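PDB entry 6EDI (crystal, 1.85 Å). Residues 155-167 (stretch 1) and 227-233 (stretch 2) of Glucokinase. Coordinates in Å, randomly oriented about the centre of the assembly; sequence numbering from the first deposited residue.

Stretch 1 155-167: LNDLEAGAYGVLA
Stretch 2 227-233: SYIVLAL

Stretch 1 leaves a strand at L155 and N156 (phi/psi -120/140 and -61/151) and turns into a helix from D157 through A167, with phi near -60° and psi mostly between -30° and -50°. Its i to i+4 bonds run from A160 N to N156 O (2.9 Å) through A167 N to Y163 O (2.8 Å). Stretch 2 is an extended strand, phi/psi -120/153 at Y228 and -99/138 at V230. It runs roughly antiparallel to the helix, at 148° between N-to-C directions, with the axes approaching to 7.4 Å. The register sets E159 CA 5.0 Å from A232 CA and L166 CA 8.5 Å from Y228 CA, so the backbones lie closer near the helix start.

Strand alternation supplies the first rule: Y228, V230 and A232 point CA-to-CB toward the helix, whereas I229 and L231 point away. V230 (chi1 t) has more of its surface covered by the other stretch than any other residue here. Its CG2 sits 3.4 Å from the Y163 ring centroid, only 4° off the normal, and its CG1 packs 3.8 Å from A162 CB and 3.7 Å from E159 CG.

Y163 (chi1 -83°, chi2 -66°) starts sideways, but its end reaches the strand. There its OH accepts a hydrogen bond from V230 N, 3.1 Å between the two atoms and nearly linear at 171°. One tyrosine thus offers a ring face to a valine side chain and a hydroxyl to the same residue's backbone.

One helical turn later, L166 (chi1 t, chi2 p) points toward the strand and lays CD1 over a face of the Y228 ring (chi1 m, chi2 79°), 3.8 Å from its centroid. Here the aliphatic group belongs to the helix and the ring to the strand, reversing the V230–Y163 arrangement. At the helix start, E159, extended with chi1 t and chi2 t, brings OE1 to N156 N and accepts its hydrogen bond at 3.1 Å; that same OE1 lies 4.2 Å from A232 CB.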

# COMPACT_ATOMS: atom_id res chain seq x y z
N LEU A 155 -12.06 -7.12 9.55
CA LEU A 155 -11.76 -6.35 8.35
C LEU A 155 -12.34 -4.94 8.46
O LEU A 155 -13.46 -4.74 8.96
CB LEU A 155 -12.35 -7.04 7.12
CG LEU A 155 -12.04 -8.53 6.91
CD1 LEU A 155 -12.89 -9.08 5.77
CD2 LEU A 155 -10.55 -8.78 6.64
N ASN A 156 -11.56 -3.97 8.00
CA ASN A 156 -12.10 -2.64 7.73
C ASN A 156 -13.18 -2.75 6.68
O ASN A 156 -13.14 -3.65 5.85
CB ASN A 156 -10.99 -1.71 7.22
CG ASN A 156 -10.24 -1.01 8.34
OD1 ASN A 156 -10.78 -0.09 8.98
ND2 ASN A 156 -9.00 -1.43 8.58
N ASP A 157 -14.14 -1.84 6.73
CA ASP A 157 -15.23 -1.78 5.76
C ASP A 157 -14.70 -1.85 4.30
O ASP A 157 -15.16 -2.67 3.49
CB ASP A 157 -16.11 -0.54 6.05
CG ASP A 157 -16.80 0.03 4.82
OD1 ASP A 157 -17.37 -0.73 4.01
OD2 ASP A 157 -16.80 1.27 4.67
N LEU A 158 -13.73 -1.01 3.97
CA LEU A 158 -13.21 -0.98 2.60
C LEU A 158 -12.30 -2.17 2.26
O LEU A 158 -12.14 -2.53 1.10
CB LEU A 158 -12.50 0.35 2.32
CG LEU A 158 -13.28 1.21 1.35
CD1 LEU A 158 -13.47 0.43 0.08
CD2 LEU A 158 -14.64 1.53 1.97
N GLU A 159 -11.71 -2.76 3.29
CA GLU A 159 -10.91 -3.97 3.09
C GLU A 159 -11.86 -5.10 2.70
O GLU A 159 -11.65 -5.80 1.70
CB GLU A 159 -10.14 -4.30 4.37
CG GLU A 159 -9.36 -5.60 4.35
CD GLU A 159 -8.74 -5.92 5.69
OE1 GLU A 159 -9.06 -5.21 6.67
OE2 GLU A 159 -7.94 -6.88 5.76
N ALA A 160 -12.95 -5.22 3.45
CA ALA A 160 -13.95 -6.23 3.14
C ALA A 160 -14.56 -5.97 1.76
O ALA A 160 -14.83 -6.90 1.02
CB ALA A 160 -15.01 -6.32 4.22
N GLY A 161 -14.77 -4.71 1.41
CA GLY A 161 -15.36 -4.37 0.11
C GLY A 161 -14.48 -4.81 -1.06
O GLY A 161 -14.96 -5.36 -2.07
N ALA A 162 -13.19 -4.57 -0.90
CA ALA A 162 -12.20 -5.01 -1.87
C ALA A 162 -12.19 -6.53 -2.02
O ALA A 162 -12.13 -7.05 -3.14
CB ALA A 162 -10.83 -4.49 -1.50
N TYR A 163 -12.25 -7.25 -0.90
CA TYR A 163 -12.37 -8.71 -0.99
C TYR A 163 -13.65 -9.11 -1.75
O TYR A 163 -13.70 -10.15 -2.42
CB TYR A 163 -12.30 -9.37 0.39
CG TYR A 163 -10.90 -9.58 0.91
CD1 TYR A 163 -10.03 -10.46 0.28
CD2 TYR A 163 -10.46 -8.93 2.06
CE1 TYR A 163 -8.74 -10.66 0.75
CE2 TYR A 163 -9.16 -9.13 2.55
CZ TYR A 163 -8.31 -10.00 1.88
OH TYR A 163 -7.03 -10.21 2.33
N GLY A 164 -14.69 -8.29 -1.64
CA GLY A 164 -15.92 -8.56 -2.35
C GLY A 164 -15.73 -8.44 -3.85
O GLY A 164 -16.25 -9.24 -4.63
N VAL A 165 -14.96 -7.43 -4.26
CA VAL A 165 -14.65 -7.23 -5.67
C VAL A 165 -13.90 -8.43 -6.19
O VAL A 165 -14.21 -8.94 -7.27
CB VAL A 165 -13.77 -5.99 -5.87
CG1 VAL A 165 -13.42 -5.83 -7.33
CG2 VAL A 165 -14.49 -4.76 -5.33
N LEU A 166 -12.92 -8.88 -5.40
CA LEU A 166 -12.14 -10.05 -5.79
C LEU A 166 -13.05 -11.27 -5.89
O LEU A 166 -12.94 -12.06 -6.82
CB LEU A 166 -11.05 -10.32 -4.75
CG LEU A 166 -10.30 -11.63 -4.98
CD1 LEU A 166 -9.55 -11.56 -6.30
CD2 LEU A 166 -9.35 -11.88 -3.83
N ALA A 167 -13.95 -11.41 -4.92
CA ALA A 167 -14.87 -12.54 -4.91
C ALA A 167 -15.70 -12.56 -6.19
O ALA A 167 -15.83 -13.60 -6.84
CB ALA A 167 -15.76 -12.49 -3.70
N SER A 227 -1.82 -15.46 -5.38
CA SER A 227 -2.93 -15.15 -4.48
C SER A 227 -2.98 -13.65 -4.29
O SER A 227 -2.06 -12.94 -4.72
CB SER A 227 -2.73 -15.83 -3.13
OG SER A 227 -1.49 -15.44 -2.58
N TYR A 228 -4.04 -13.18 -3.66
CA TYR A 228 -4.18 -11.75 -3.41
C TYR A 228 -4.27 -11.47 -1.92
O TYR A 228 -4.74 -12.30 -1.14
CB TYR A 228 -5.48 -11.24 -4.05
CG TYR A 228 -5.63 -11.42 -5.55
CD1 TYR A 228 -5.98 -12.66 -6.10
CD2 TYR A 228 -5.49 -10.35 -6.40
CE1 TYR A 228 -6.15 -12.80 -7.49
CE2 TYR A 228 -5.66 -10.48 -7.78
CZ TYR A 228 -5.99 -11.70 -8.31
OH TYR A 228 -6.14 -11.79 -9.68
N ILE A 229 -3.87 -10.27 -1.51
CA ILE A 229 -4.10 -9.84 -0.14
C ILE A 229 -4.58 -8.41 -0.20
O ILE A 229 -4.12 -7.63 -1.02
CB ILE A 229 -2.83 -9.98 0.75
CG1 ILE A 229 -3.12 -9.55 2.20
CG2 ILE A 229 -1.63 -9.21 0.16
CD1 ILE A 229 -2.08 -10.04 3.20
N VAL A 230 -5.55 -8.07 0.63
CA VAL A 230 -6.05 -6.71 0.64
C VAL A 230 -5.42 -5.92 1.78
O VAL A 230 -5.26 -6.43 2.90
CB VAL A 230 -7.59 -6.64 0.76
CG1 VAL A 230 -8.04 -5.19 0.94
CG2 VAL A 230 -8.24 -7.28 -0.47
N LEU A 231 -5.04 -4.68 1.49
CA LEU A 231 -4.55 -3.79 2.52
C LEU A 231 -5.57 -2.69 2.66
O LEU A 231 -5.92 -2.05 1.66
CB LEU A 231 -3.20 -3.18 2.13
CG LEU A 231 -1.95 -4.04 2.36
CD1 LEU A 231 -1.92 -5.21 1.38
CD2 LEU A 231 -0.66 -3.23 2.25
N ALA A 232 -6.05 -2.50 3.88
CA ALA A 232 -6.87 -1.35 4.29
C ALA A 232 -6.02 -0.08 4.15
O ALA A 232 -4.83 -0.10 4.47
CB ALA A 232 -7.30 -1.52 5.75
N LEU A 233 -6.62 1.02 3.69
CA LEU A 233 -5.88 2.26 3.46
C LEU A 233 -6.62 3.51 3.95
O LEU A 233 -7.81 3.46 4.23
CB LEU A 233 -5.58 2.42 1.97
CG LEU A 233 -4.70 1.38 1.28
CD1 LEU A 233 -4.66 1.63 -0.21
CD2 LEU A 233 -3.29 1.43 1.85